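Local coordinates for dinitrogenase iron-molybdenum cofactor biosynthesis domain-containing protein (Pyrococcus horikoshii, PDB 2YX6) that is of unknown function but binds ADP and belongs to the dinitrogenase iron-molybdenum cofactor biosynthesis family, at residues A[11-17]-A[91-96]; A[24-29]-A[40-45]; A[56-60]-A[79-85]; A[64-70]-A[85-91]. All blocks are in the same frame, centred on the assembly; numbering follows the deposited sequence.

Contact 1 closes the longest loop, and the other three are nested inside it. Contact 2 comes first within that loop and forms the hairpin at one border of the sheet of this chain. Contact 4 pairs strands 66-68 and 86-88 at the other border, about 14 Å from contact 2 between centres. Contact 3 packs helix 54-61 on the end of helix 74-82. Contacts 3 and 4 share Ile85, their segments alternate along the chain, and both touch the second subunit. Contact 1 shares Val91 with contact 4. Asn81, in a segment of contact 3, and Val87, in contact 4, bind ADP, though none is bound here, so these contacts border the nucleotide site.

Contact 1: residues A[11-17]-A[91-96]; sequences RGIKSNV and VYGRIS
Ser96 N donates to a lone pair of Ile13 O at 2.8 Å, in the carbonyl plane. Ile95 N meets Ser15 O almost end-on at 2.9 Å. Val17 N donates to Gly93 O at 3.0 Å. Asn16 and Arg94 form a single beta bridge between the last two bonds. Among the side chains, Val17 CG2 lies 4.0 Å from Ile95 CG1, and the two cross at about a right angle. The N-cap residue Arg94 has an extended chain, with CG anti to the backbone N (chi1 -156°), which carries the guanidinium over the loop. Arg11 NH1 and Arg94 NH1, two donors of like charge, approach to 3.3 Å with their planes 77° apart. Lys14 O lies over one face of the Arg94 group, not bonded to it but weakly bonded to Arg11 NH1. Farther back, Ser15 OG is hydrogen-bonded to Asp9 N. Val17 and Ile95 both reach Ile5 of strand 2-7, and Val17 also touches Val98. The contact therefore holds the loop after strand 2-7 against the start of helix 95-103.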
loop_
_atom_site.group_PDB
_atom_site.type_symbol
_atom_site.label_atom_id
_atom_site.label_comp_id
_atom_site.label_asym_id
_atom_site.label_seq_id
_atom_site.Cartn_x
_atom_site.Cartn_y
_atom_site.Cartn_z
ATOM N N ARG A 11 -21.296 -7.701 8.639
ATOM C CA ARG A 11 -20.770 -8.604 9.667
ATOM C C ARG A 11 -19.370 -8.320 10.248
ATOM O O ARG A 11 -18.827 -9.174 10.946
ATOM C CB ARG A 11 -20.880 -10.062 9.178
ATOM C CG ARG A 11 -22.037 -10.796 9.802
ATOM C CD ARG A 11 -22.487 -12.035 9.024
ATOM N NE ARG A 11 -21.389 -12.935 8.616
ATOM C CZ ARG A 11 -21.030 -14.088 9.216
ATOM N NH1 ARG A 11 -20.034 -14.785 8.693
ATOM N NH2 ARG A 11 -21.630 -14.560 10.320
ATOM N N GLY A 12 -18.784 -7.141 9.971
ATOM C CA GLY A 12 -17.459 -6.769 10.523
ATOM C C GLY A 12 -16.352 -7.731 10.095
ATOM O O GLY A 12 -16.309 -8.157 8.923
ATOM N N ILE A 13 -15.485 -8.107 11.038
ATOM C CA ILE A 13 -14.432 -9.057 10.726
ATOM C C ILE A 13 -14.892 -10.502 10.417
ATOM O O ILE A 13 -14.062 -11.349 10.044
ATOM C CB ILE A 13 -13.382 -9.087 11.830
ATOM C CG1 ILE A 13 -13.994 -9.705 13.080
ATOM C CG2 ILE A 13 -12.799 -7.725 11.966
ATOM C CD1 ILE A 13 -13.020 -10.150 14.094
ATOM N N LYS A 14 -16.200 -10.758 10.535
ATOM C CA LYS A 14 -16.772 -12.022 10.095
ATOM C C LYS A 14 -17.364 -11.971 8.669
ATOM O O LYS A 14 -17.855 -13.021 8.157
ATOM C CB LYS A 14 -17.793 -12.554 11.073
ATOM C CG LYS A 14 -17.235 -12.824 12.473
ATOM C CD LYS A 14 -18.340 -13.364 13.363
ATOM C CE LYS A 14 -17.956 -13.737 14.764
ATOM N NZ LYS A 14 -19.203 -14.357 15.409
ATOM N N SER A 15 -17.297 -10.797 8.022
ATOM C CA SER A 15 -17.804 -10.685 6.657
ATOM C C SER A 15 -16.713 -11.070 5.679
ATOM O O SER A 15 -15.582 -11.231 6.056
ATOM C CB SER A 15 -18.293 -9.257 6.344
ATOM O OG SER A 15 -18.736 -9.192 4.976
ATOM N N ASN A 16 -17.042 -11.240 4.417
ATOM C CA ASN A 16 -15.997 -11.488 3.418
ATOM C C ASN A 16 -15.628 -10.157 2.757
ATOM O O ASN A 16 -16.419 -9.227 2.752
ATOM C CB ASN A 16 -16.501 -12.447 2.333
ATOM C CG ASN A 16 -16.824 -13.871 2.860
ATOM O OD1 ASN A 16 -15.999 -14.537 3.501
ATOM N ND2 ASN A 16 -18.032 -14.346 2.539
ATOM N N VAL A 17 -14.444 -10.087 2.169
ATOM C CA VAL A 17 -14.073 -8.973 1.330
ATOM C C VAL A 17 -15.090 -8.922 0.212
ATOM O O VAL A 17 -15.333 -9.913 -0.422
ATOM C CB VAL A 17 -12.591 -9.134 0.782
ATOM C CG1 VAL A 17 -12.191 -7.983 -0.204
ATOM C CG2 VAL A 17 -11.578 -9.274 1.972
ATOM N N VAL A 91 -7.297 -9.720 -2.874
ATOM C CA VAL A 91 -7.546 -10.244 -1.527
ATOM C C VAL A 91 -8.986 -10.732 -1.440
ATOM O O VAL A 91 -9.904 -10.044 -1.817
ATOM C CB VAL A 91 -7.253 -9.149 -0.444
ATOM C CG1 VAL A 91 -7.369 -9.722 0.929
ATOM C CG2 VAL A 91 -5.852 -8.557 -0.653
ATOM N N TYR A 92 -9.203 -11.929 -0.915
ATOM C CA TYR A 92 -10.568 -12.466 -0.746
ATOM C C TYR A 92 -10.627 -13.243 0.536
ATOM O O TYR A 92 -9.578 -13.604 1.097
ATOM C CB TYR A 92 -10.874 -13.437 -1.894
ATOM C CG TYR A 92 -9.879 -14.547 -1.970
ATOM C CD1 TYR A 92 -8.664 -14.358 -2.582
ATOM C CD2 TYR A 92 -10.144 -15.792 -1.411
ATOM C CE1 TYR A 92 -7.750 -15.379 -2.654
ATOM C CE2 TYR A 92 -9.204 -16.831 -1.469
ATOM C CZ TYR A 92 -8.034 -16.603 -2.104
ATOM O OH TYR A 92 -7.071 -17.566 -2.151
ATOM N N GLY A 93 -11.857 -13.562 0.950
ATOM C CA GLY A 93 -12.101 -14.422 2.089
ATOM C C GLY A 93 -12.614 -13.664 3.297
ATOM O O GLY A 93 -12.947 -12.453 3.196
ATOM N N ARG A 94 -12.591 -14.344 4.456
ATOM C CA ARG A 94 -13.153 -13.749 5.683
ATOM C C ARG A 94 -12.192 -12.692 6.117
ATOM O O ARG A 94 -10.983 -12.910 6.147
ATOM C CB ARG A 94 -13.239 -14.745 6.831
ATOM C CG ARG A 94 -14.264 -14.424 7.875
ATOM C CD ARG A 94 -14.219 -15.538 8.845
ATOM N NE ARG A 94 -15.189 -15.546 9.943
ATOM C CZ ARG A 94 -16.470 -15.919 9.893
ATOM N NH1 ARG A 94 -17.091 -16.259 8.749
ATOM N NH2 ARG A 94 -17.162 -15.932 11.031
ATOM N N ILE A 95 -12.731 -11.585 6.558
ATOM C CA ILE A 95 -11.872 -10.453 6.835
ATOM C C ILE A 95 -10.976 -10.745 8.020
ATOM O O ILE A 95 -9.789 -10.397 8.008
ATOM C CB ILE A 95 -12.690 -9.163 6.965
ATOM C CG1 ILE A 95 -13.199 -8.761 5.550
ATOM C CG2 ILE A 95 -11.820 -8.110 7.682
ATOM C CD1 ILE A 95 -14.325 -7.576 5.468
ATOM N N SER A 96 -11.481 -11.478 9.002
ATOM C CA SER A 96 -10.637 -11.897 10.156
ATOM C C SER A 96 -9.385 -12.662 9.700
ATOM O O SER A 96 -8.308 -12.450 10.241
ATOM C CB SER A 96 -11.436 -12.757 11.152
ATOM O OG SER A 96 -11.823 -14.011 10.555
HETATM O O HOH W 1 -14.166 -12.283 -0.594
#

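Contact 2: residues A[24-29]-A[40-45]; sequences SRYFVF and VEVVEV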
loop_
_atom_site.group_PDB
_atom_site.type_symbol
_atom_site.label_atom_id
_atom_site.label_comp_id
_atom_site.label_asym_id
_atom_site.label_seq_id
_atom_site.Cartn_x
_atom_site.Cartn_y
_atom_site.Cartn_z
ATOM N N SER A 24 -19.559 -1.682 -2.974
ATOM C CA SER A 24 -19.699 -2.151 -1.600
ATOM C C SER A 24 -20.317 -1.077 -0.639
ATOM O O SER A 24 -20.136 0.139 -0.801
ATOM C CB SER A 24 -18.348 -2.612 -1.098
ATOM O OG SER A 24 -17.759 -1.476 -0.533
ATOM N N ARG A 25 -21.058 -1.551 0.351
ATOM C CA ARG A 25 -21.841 -0.649 1.203
ATOM C C ARG A 25 -21.397 -0.638 2.657
ATOM O O ARG A 25 -21.864 0.184 3.438
ATOM C CB ARG A 25 -23.348 -0.907 1.063
ATOM C CG ARG A 25 -23.980 -0.427 -0.354
ATOM C CD ARG A 25 -24.262 1.139 -0.562
ATOM N NE ARG A 25 -23.042 1.892 -0.920
ATOM C CZ ARG A 25 -22.563 2.087 -2.168
ATOM N NH1 ARG A 25 -21.417 2.762 -2.340
ATOM N NH2 ARG A 25 -23.202 1.625 -3.258
ATOM N N TYR A 26 -20.462 -1.525 2.999
ATOM C CA TYR A 26 -19.846 -1.535 4.319
ATOM C C TYR A 26 -18.340 -1.598 4.200
ATOM O O TYR A 26 -17.809 -2.219 3.311
ATOM C CB TYR A 26 -20.324 -2.770 5.069
ATOM C CG TYR A 26 -21.868 -2.831 5.280
ATOM C CD1 TYR A 26 -22.482 -2.108 6.291
ATOM C CD2 TYR A 26 -22.663 -3.604 4.459
ATOM C CE1 TYR A 26 -23.873 -2.143 6.493
ATOM C CE2 TYR A 26 -24.075 -3.660 4.632
ATOM C CZ TYR A 26 -24.667 -2.922 5.657
ATOM O OH TYR A 26 -26.040 -3.006 5.861
ATOM N N PHE A 27 -17.645 -0.963 5.126
ATOM C CA PHE A 27 -16.200 -0.978 5.161
ATOM C C PHE A 27 -15.817 -1.317 6.568
ATOM O O PHE A 27 -16.466 -0.886 7.522
ATOM C CB PHE A 27 -15.601 0.369 4.779
ATOM C CG PHE A 27 -15.324 0.501 3.298
ATOM C CD1 PHE A 27 -14.042 0.244 2.790
ATOM C CD2 PHE A 27 -16.352 0.770 2.406
ATOM C CE1 PHE A 27 -13.797 0.319 1.424
ATOM C CE2 PHE A 27 -16.106 0.829 1.013
ATOM C CZ PHE A 27 -14.859 0.634 0.549
ATOM N N VAL A 28 -14.722 -2.039 6.694
ATOM C CA VAL A 28 -14.105 -2.337 7.996
ATOM C C VAL A 28 -12.733 -1.669 8.102
ATOM O O VAL A 28 -11.907 -1.804 7.231
ATOM C CB VAL A 28 -13.934 -3.886 8.138
ATOM C CG1 VAL A 28 -13.246 -4.276 9.441
ATOM C CG2 VAL A 28 -15.248 -4.591 7.969
ATOM N N PHE A 29 -12.500 -0.944 9.187
ATOM C CA PHE A 29 -11.272 -0.192 9.453
ATOM C C PHE A 29 -10.615 -0.909 10.612
ATOM O O PHE A 29 -11.229 -1.104 11.673
ATOM C CB PHE A 29 -11.593 1.280 9.815
ATOM C CG PHE A 29 -12.172 2.036 8.697
ATOM C CD1 PHE A 29 -11.337 2.621 7.751
ATOM C CD2 PHE A 29 -13.537 2.073 8.497
ATOM C CE1 PHE A 29 -11.867 3.320 6.653
ATOM C CE2 PHE A 29 -14.082 2.774 7.384
ATOM C CZ PHE A 29 -13.221 3.419 6.492
ATOM N N VAL A 40 -11.412 -2.520 15.823
ATOM C CA VAL A 40 -12.170 -2.767 14.597
ATOM C C VAL A 40 -13.348 -1.797 14.539
ATOM O O VAL A 40 -14.008 -1.542 15.538
ATOM C CB VAL A 40 -12.688 -4.181 14.535
ATOM C CG1 VAL A 40 -13.671 -4.383 13.336
ATOM C CG2 VAL A 40 -11.525 -5.173 14.529
ATOM N N GLU A 41 -13.571 -1.202 13.376
ATOM C CA GLU A 41 -14.621 -0.212 13.223
ATOM C C GLU A 41 -15.362 -0.595 11.981
ATOM O O GLU A 41 -14.758 -0.749 10.924
ATOM C CB GLU A 41 -14.019 1.205 13.180
ATOM C CG GLU A 41 -14.934 2.282 12.595
ATOM C CD GLU A 41 -15.165 3.485 13.523
ATOM O OE1 GLU A 41 -16.136 4.250 13.245
ATOM O OE2 GLU A 41 -14.420 3.678 14.544
ATOM N N VAL A 42 -16.681 -0.759 12.121
ATOM C CA VAL A 42 -17.524 -1.254 11.059
ATOM C C VAL A 42 -18.536 -0.164 10.701
ATOM O O VAL A 42 -19.472 0.082 11.464
ATOM C CB VAL A 42 -18.288 -2.455 11.529
ATOM C CG1 VAL A 42 -19.086 -2.975 10.418
ATOM C CG2 VAL A 42 -17.307 -3.547 12.060
ATOM N N VAL A 43 -18.310 0.548 9.605
ATOM C CA VAL A 43 -19.260 1.649 9.239
ATOM C C VAL A 43 -19.882 1.419 7.872
ATOM O O VAL A 43 -19.438 0.539 7.118
ATOM C CB VAL A 43 -18.615 3.025 9.352
ATOM C CG1 VAL A 43 -18.161 3.310 10.827
ATOM C CG2 VAL A 43 -17.449 3.074 8.464
ATOM N N GLU A 44 -20.932 2.170 7.544
ATOM C CA GLU A 44 -21.507 2.026 6.223
ATOM C C GLU A 44 -21.145 3.162 5.309
ATOM O O GLU A 44 -20.677 4.221 5.748
ATOM C CB GLU A 44 -23.012 1.687 6.252
ATOM C CG GLU A 44 -23.824 2.433 7.250
ATOM C CD GLU A 44 -25.352 2.214 7.026
ATOM O OE1 GLU A 44 -26.049 1.615 7.909
ATOM O OE2 GLU A 44 -25.858 2.618 5.934
ATOM N N VAL A 45 -21.246 2.917 4.017
ATOM C CA VAL A 45 -20.908 3.956 3.042
ATOM C C VAL A 45 -22.155 4.813 2.801
ATOM O O VAL A 45 -23.276 4.275 2.685
ATOM C CB VAL A 45 -20.399 3.376 1.670
ATOM C CG1 VAL A 45 -19.680 4.453 0.893
ATOM C CG2 VAL A 45 -19.412 2.223 1.885
#
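Phe29 and Val43 cross at about a right angle, with Val43 CG2 at the edge of the ring, 3.5 Å from Phe29 CE2. Val43 CG2, the branch that meets the ring, stands between its own backbone N and carbonyl carbon (CG1 at chi1 -62°). Phe27 and Val45 cross obliquely; here too the methyl, Val45 CG2, comes to the ring edge, 3.4 Å from Phe27 CD2. On the other face of the sheet, Tyr26 and Glu44 run side by side in the same direction. Glu44 CB is 3.8 Å from Tyr26 CD1, while the ring and carboxylate planes are 64° apart. Strands 26-29 and 40-44 are antiparallel. Phe27 N bonds to Val43 O and Val43 N to Phe27 O, both at 3.1 Å. Phe29 and Glu41 form a second such pair, and Val45 N binds Arg25 O. Ile59 of helix 54-61 packs on both phenylalanines. These two rings thus give the hairpin an apolar face against helix 54-61, and the exposed Val42 and Glu44 lie on the other face.

Contact 3: residues A[56-60]-A[79-85]; sequences PNFIK and YFNSLGI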
loop_
_atom_site.group_PDB
_atom_site.type_symbol
_atom_site.label_atom_id
_atom_site.label_comp_id
_atom_site.label_asym_id
_atom_site.label_seq_id
_atom_site.Cartn_x
_atom_site.Cartn_y
_atom_site.Cartn_z
ATOM N N PRO A 56 -12.669 7.158 -2.191
ATOM C CA PRO A 56 -11.311 7.395 -1.688
ATOM C C PRO A 56 -11.209 8.412 -0.591
ATOM O O PRO A 56 -10.429 8.249 0.368
ATOM C CB PRO A 56 -10.571 7.875 -2.928
ATOM C CG PRO A 56 -11.247 7.060 -4.041
ATOM C CD PRO A 56 -12.703 7.232 -3.676
ATOM N N ASN A 57 -12.001 9.468 -0.732
ATOM C CA ASN A 57 -11.984 10.548 0.219
ATOM C C ASN A 57 -12.633 10.048 1.475
ATOM O O ASN A 57 -12.215 10.376 2.541
ATOM C CB ASN A 57 -12.740 11.765 -0.342
ATOM C CG ASN A 57 -11.839 12.699 -1.199
ATOM O OD1 ASN A 57 -10.611 12.770 -1.026
ATOM N ND2 ASN A 57 -12.473 13.474 -2.054
ATOM N N PHE A 58 -13.666 9.252 1.337
ATOM C CA PHE A 58 -14.281 8.584 2.488
ATOM C C PHE A 58 -13.234 7.821 3.284
ATOM O O PHE A 58 -13.083 8.018 4.490
ATOM C CB PHE A 58 -15.365 7.641 1.967
ATOM C CG PHE A 58 -16.006 6.813 3.019
ATOM C CD1 PHE A 58 -16.851 7.381 3.921
ATOM C CD2 PHE A 58 -15.694 5.456 3.145
ATOM C CE1 PHE A 58 -17.441 6.614 4.929
ATOM C CE2 PHE A 58 -16.260 4.696 4.132
ATOM C CZ PHE A 58 -17.153 5.286 5.040
ATOM N N ILE A 59 -12.451 6.992 2.583
ATOM C CA ILE A 59 -11.379 6.200 3.232
ATOM C C ILE A 59 -10.307 7.089 3.902
ATOM O O ILE A 59 -10.033 6.937 5.088
ATOM C CB ILE A 59 -10.817 5.156 2.225
ATOM C CG1 ILE A 59 -11.931 4.202 1.819
ATOM C CG2 ILE A 59 -9.667 4.409 2.798
ATOM C CD1 ILE A 59 -12.576 3.464 3.050
ATOM N N LYS A 60 -9.747 8.052 3.169
ATOM C CA LYS A 60 -8.792 9.015 3.700
ATOM C C LYS A 60 -9.330 9.749 4.930
ATOM O O LYS A 60 -8.659 9.853 5.938
ATOM C CB LYS A 60 -8.394 10.015 2.625
ATOM C CG LYS A 60 -7.098 10.814 2.998
ATOM C CD LYS A 60 -6.823 11.949 2.015
ATOM C CE LYS A 60 -5.557 12.772 2.326
ATOM N NZ LYS A 60 -5.524 14.112 1.569
ATOM N N TYR A 79 -6.470 7.236 -7.890
ATOM C CA TYR A 79 -7.032 8.266 -7.042
ATOM C C TYR A 79 -6.565 8.042 -5.565
ATOM O O TYR A 79 -6.166 8.978 -4.900
ATOM C CB TYR A 79 -8.560 8.303 -7.198
ATOM C CG TYR A 79 -9.176 9.608 -6.778
ATOM C CD1 TYR A 79 -9.843 10.403 -7.695
ATOM C CD2 TYR A 79 -9.075 10.063 -5.464
ATOM C CE1 TYR A 79 -10.414 11.640 -7.319
ATOM C CE2 TYR A 79 -9.652 11.272 -5.056
ATOM C CZ TYR A 79 -10.311 12.063 -5.998
ATOM O OH TYR A 79 -10.885 13.269 -5.612
ATOM N N PHE A 80 -6.521 6.779 -5.129
ATOM C CA PHE A 80 -6.057 6.403 -3.798
ATOM C C PHE A 80 -4.597 6.794 -3.640
ATOM O O PHE A 80 -4.185 7.431 -2.647
ATOM C CB PHE A 80 -6.242 4.901 -3.536
ATOM C CG PHE A 80 -7.574 4.515 -2.901
ATOM C CD1 PHE A 80 -8.461 3.672 -3.565
ATOM C CD2 PHE A 80 -7.939 4.990 -1.664
ATOM C CE1 PHE A 80 -9.663 3.320 -3.001
ATOM C CE2 PHE A 80 -9.140 4.641 -1.064
ATOM C CZ PHE A 80 -10.016 3.824 -1.717
ATOM N N ASN A 81 -3.816 6.440 -4.650
ATOM C CA ASN A 81 -2.428 6.698 -4.680
ATOM C C ASN A 81 -2.118 8.197 -4.629
ATOM O O ASN A 81 -1.180 8.622 -3.944
ATOM C CB ASN A 81 -1.867 6.036 -5.945
ATOM C CG ASN A 81 -1.680 4.511 -5.785
ATOM O OD1 ASN A 81 -1.977 3.910 -4.731
ATOM N ND2 ASN A 81 -1.220 3.889 -6.857
ATOM N N SER A 82 -2.952 9.005 -5.271
ATOM C CA SER A 82 -2.739 10.437 -5.291
ATOM C C SER A 82 -2.966 10.989 -3.878
ATOM O O SER A 82 -2.420 12.043 -3.534
ATOM C CB SER A 82 -3.652 11.105 -6.316
ATOM O OG SER A 82 -4.974 11.212 -5.780
ATOM N N LEU A 83 -3.751 10.286 -3.071
ATOM C CA LEU A 83 -4.053 10.659 -1.677
ATOM C C LEU A 83 -3.101 9.966 -0.689
ATOM O O LEU A 83 -3.301 9.966 0.555
ATOM C CB LEU A 83 -5.479 10.252 -1.392
ATOM C CG LEU A 83 -6.583 11.009 -2.169
ATOM C CD1 LEU A 83 -7.892 10.530 -1.573
ATOM C CD2 LEU A 83 -6.471 12.563 -2.086
ATOM N N GLY A 84 -2.072 9.337 -1.239
ATOM C CA GLY A 84 -0.989 8.766 -0.389
ATOM C C GLY A 84 -1.520 7.507 0.244
ATOM O O GLY A 84 -1.054 7.111 1.318
ATOM N N ILE A 85 -2.531 6.905 -0.386
ATOM C CA ILE A 85 -3.098 5.639 0.099
ATOM C C ILE A 85 -2.754 4.444 -0.845
ATOM O O ILE A 85 -2.875 4.564 -2.057
ATOM C CB ILE A 85 -4.613 5.755 0.333
ATOM C CG1 ILE A 85 -4.961 6.869 1.349
ATOM C CG2 ILE A 85 -5.208 4.448 0.779
ATOM C CD1 ILE A 85 -6.429 6.980 1.492
#
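Pro56 sits over one face of the Phe80 ring. Pro56 CB lies 4.2 Å from the ring centroid, 17° off the normal, in a CH-pi contact. Ile59 CB comes in at the edge of the same ring, 3.7 Å from Phe80 CE2. Tyr79 has CG anti to its backbone N (chi1 -159°), which places CD2 3.7 Å from Pro56 CB. Leu83 CD1 fits near Pro56 and Asn57, 3.6 Å from Asn57 OD1. Lys60 is fully extended, and its CD passes 4.0 Å from Leu83 CD1. Replacing Phe80 with an alanine would probably leave Pro56 and Ile59 without the ring they pack on and open a gap between the helices. A Schellman motif ends helix 74-82, with Gly84 as its C-prime residue: Ile85 N bonds to Phe80 O and Gly84 N to Asn81 O. Lys60 NZ makes a weak hydrogen bond to Gly105 O of the second subunit. Helix 54-61 is therefore joined to this helix end by apolar contacts, while the lysine carries its amine to the dimer partner.

Contact 4: residues A[64-70]-A[85-91]; sequences AKIVLTY and ISVVTGV
Strands 66-68 and 86-88 run parallel, 18° apart, joined by a ladder of hydrogen bonds from Ser86 N–Lys65 O to Thr69 N–Val88 O. In the middle, Val88 N reaches Val67 O at 2.7 Å. Past the strands, Val91 N binds Thr69 O and Gly90 N binds a lone pair of Tyr70 O, the latter at 2.9 Å. Thr69 OG1 stands between its own backbone N and carbonyl carbon (chi1 67°). From there it gives Val88 O a second bond, 3.2 Å long and from above the carbonyl plane. A valine in place of Thr69 would probably leave Val88 O with the backbone bond but without this second grip. Leu68 and Val88 lie side by side, with Leu68 CD2 and Val88 CG2 tightly packed at 3.5 Å. On the other face, Val67 CG2 touches Ile85 CG2 at 3.8 Å. This is the strand pair of a beta-alpha-beta unit. Phe80 of the connecting helix 74-82 covers Val67 and the ADP-binding Val87, while helix 95-103 covers Leu68 on the other face.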
loop_
_atom_site.group_PDB
_atom_site.type_symbol
_atom_site.label_atom_id
_atom_site.label_comp_id
_atom_site.label_asym_id
_atom_site.label_seq_id
_atom_site.Cartn_x
_atom_site.Cartn_y
_atom_site.Cartn_z
ATOM N N ALA A 64 -7.478 5.797 7.010
ATOM C CA ALA A 64 -6.901 4.515 6.537
ATOM C C ALA A 64 -5.770 4.855 5.590
ATOM O O ALA A 64 -5.896 5.784 4.778
ATOM C CB ALA A 64 -7.929 3.678 5.887
ATOM N N LYS A 65 -4.638 4.160 5.711
ATOM C CA LYS A 65 -3.519 4.453 4.823
ATOM C C LYS A 65 -3.274 3.273 3.900
ATOM O O LYS A 65 -2.549 3.378 2.927
ATOM C CB LYS A 65 -2.246 4.742 5.648
ATOM C CG LYS A 65 -2.427 5.909 6.663
ATOM C CD LYS A 65 -1.144 6.744 6.766
ATOM C CE LYS A 65 -0.878 7.485 5.472
ATOM N NZ LYS A 65 -2.095 8.304 5.138
ATOM N N ILE A 66 -3.919 2.152 4.202
ATOM C CA ILE A 66 -3.870 0.989 3.313
ATOM C C ILE A 66 -5.280 0.454 3.073
ATOM O O ILE A 66 -6.093 0.421 3.950
ATOM C CB ILE A 66 -2.983 -0.151 3.897
ATOM C CG1 ILE A 66 -1.562 0.364 4.077
ATOM C CG2 ILE A 66 -3.032 -1.407 2.971
ATOM C CD1 ILE A 66 -0.535 -0.721 4.341
ATOM N N VAL A 67 -5.552 0.045 1.849
ATOM C CA VAL A 67 -6.837 -0.564 1.490
ATOM C C VAL A 67 -6.564 -1.961 0.940
ATOM O O VAL A 67 -5.734 -2.113 0.012
ATOM C CB VAL A 67 -7.534 0.294 0.418
ATOM C CG1 VAL A 67 -8.783 -0.403 -0.106
ATOM C CG2 VAL A 67 -7.819 1.692 0.959
ATOM N N LEU A 68 -7.253 -2.960 1.484
ATOM C CA LEU A 68 -7.183 -4.298 0.952
ATOM C C LEU A 68 -8.432 -4.592 0.186
ATOM O O LEU A 68 -9.489 -4.598 0.774
ATOM C CB LEU A 68 -7.069 -5.353 2.073
ATOM C CG LEU A 68 -5.881 -5.066 3.043
ATOM C CD1 LEU A 68 -5.875 -6.107 4.140
ATOM C CD2 LEU A 68 -4.499 -5.054 2.267
ATOM N N THR A 69 -8.307 -4.901 -1.108
ATOM C CA THR A 69 -9.501 -5.215 -1.885
ATOM C C THR A 69 -9.306 -6.448 -2.752
ATOM O O THR A 69 -8.186 -6.919 -2.931
ATOM C CB THR A 69 -9.841 -4.081 -2.878
ATOM O OG1 THR A 69 -8.802 -4.047 -3.839
ATOM C CG2 THR A 69 -9.968 -2.726 -2.231
ATOM N N TYR A 70 -10.429 -6.963 -3.267
ATOM C CA TYR A 70 -10.426 -7.983 -4.299
ATOM C C TYR A 70 -10.258 -7.240 -5.633
ATOM O O TYR A 70 -9.145 -7.000 -6.095
ATOM C CB TYR A 70 -11.722 -8.808 -4.248
ATOM C CG TYR A 70 -11.679 -9.960 -5.259
ATOM C CD1 TYR A 70 -12.505 -9.972 -6.372
ATOM C CD2 TYR A 70 -10.767 -11.002 -5.107
ATOM C CE1 TYR A 70 -12.418 -11.009 -7.342
ATOM C CE2 TYR A 70 -10.689 -12.052 -6.032
ATOM C CZ TYR A 70 -11.549 -12.061 -7.160
ATOM O OH TYR A 70 -11.472 -13.122 -8.104
ATOM N N ILE A 85 -2.531 6.905 -0.386
ATOM C CA ILE A 85 -3.098 5.639 0.099
ATOM C C ILE A 85 -2.754 4.444 -0.845
ATOM O O ILE A 85 -2.875 4.564 -2.057
ATOM C CB ILE A 85 -4.613 5.755 0.333
ATOM C CG1 ILE A 85 -4.961 6.869 1.349
ATOM C CG2 ILE A 85 -5.208 4.448 0.779
ATOM C CD1 ILE A 85 -6.429 6.980 1.492
ATOM N N SER A 86 -2.297 3.345 -0.256
ATOM C CA SER A 86 -1.806 2.180 -0.989
ATOM C C SER A 86 -2.928 1.225 -1.081
ATOM O O SER A 86 -3.684 1.102 -0.147
ATOM C CB SER A 86 -0.679 1.488 -0.187
ATOM O OG SER A 86 0.352 2.438 -0.096
ATOM N N VAL A 87 -3.013 0.493 -2.168
ATOM C CA VAL A 87 -4.132 -0.419 -2.352
ATOM C C VAL A 87 -3.523 -1.808 -2.607
ATOM O O VAL A 87 -2.566 -1.915 -3.393
ATOM C CB VAL A 87 -5.033 0.035 -3.595
ATOM C CG1 VAL A 87 -6.219 -1.007 -3.937
ATOM C CG2 VAL A 87 -5.593 1.439 -3.431
ATOM N N VAL A 88 -4.082 -2.854 -2.000
ATOM C CA VAL A 88 -3.730 -4.240 -2.326
ATOM C C VAL A 88 -4.949 -4.898 -2.998
ATOM O O VAL A 88 -6.070 -4.820 -2.451
ATOM C CB VAL A 88 -3.341 -5.076 -1.046
ATOM C CG1 VAL A 88 -2.928 -6.532 -1.460
ATOM C CG2 VAL A 88 -2.214 -4.394 -0.298
ATOM N N THR A 89 -4.731 -5.467 -4.197
ATOM C CA THR A 89 -5.792 -6.111 -4.989
ATOM C C THR A 89 -5.631 -7.604 -4.943
ATOM O O THR A 89 -4.582 -8.087 -4.558
ATOM C CB THR A 89 -5.745 -5.668 -6.475
ATOM O OG1 THR A 89 -4.506 -6.094 -7.072
ATOM C CG2 THR A 89 -5.874 -4.150 -6.572
ATOM N N GLY A 90 -6.697 -8.337 -5.291
ATOM C CA GLY A 90 -6.683 -9.822 -5.236
ATOM C C GLY A 90 -6.922 -10.497 -3.881
ATOM O O GLY A 90 -6.814 -11.694 -3.755
ATOM N N VAL A 91 -7.297 -9.720 -2.874
ATOM C CA VAL A 91 -7.546 -10.244 -1.527
ATOM C C VAL A 91 -8.986 -10.732 -1.440
ATOM O O VAL A 91 -9.904 -10.044 -1.817
ATOM C CB VAL A 91 -7.253 -9.149 -0.444
ATOM C CG1 VAL A 91 -7.369 -9.722 0.929
ATOM C CG2 VAL A 91 -5.852 -8.557 -0.653
HETATM O O HOH W 2 -0.184 4.385 2.101
#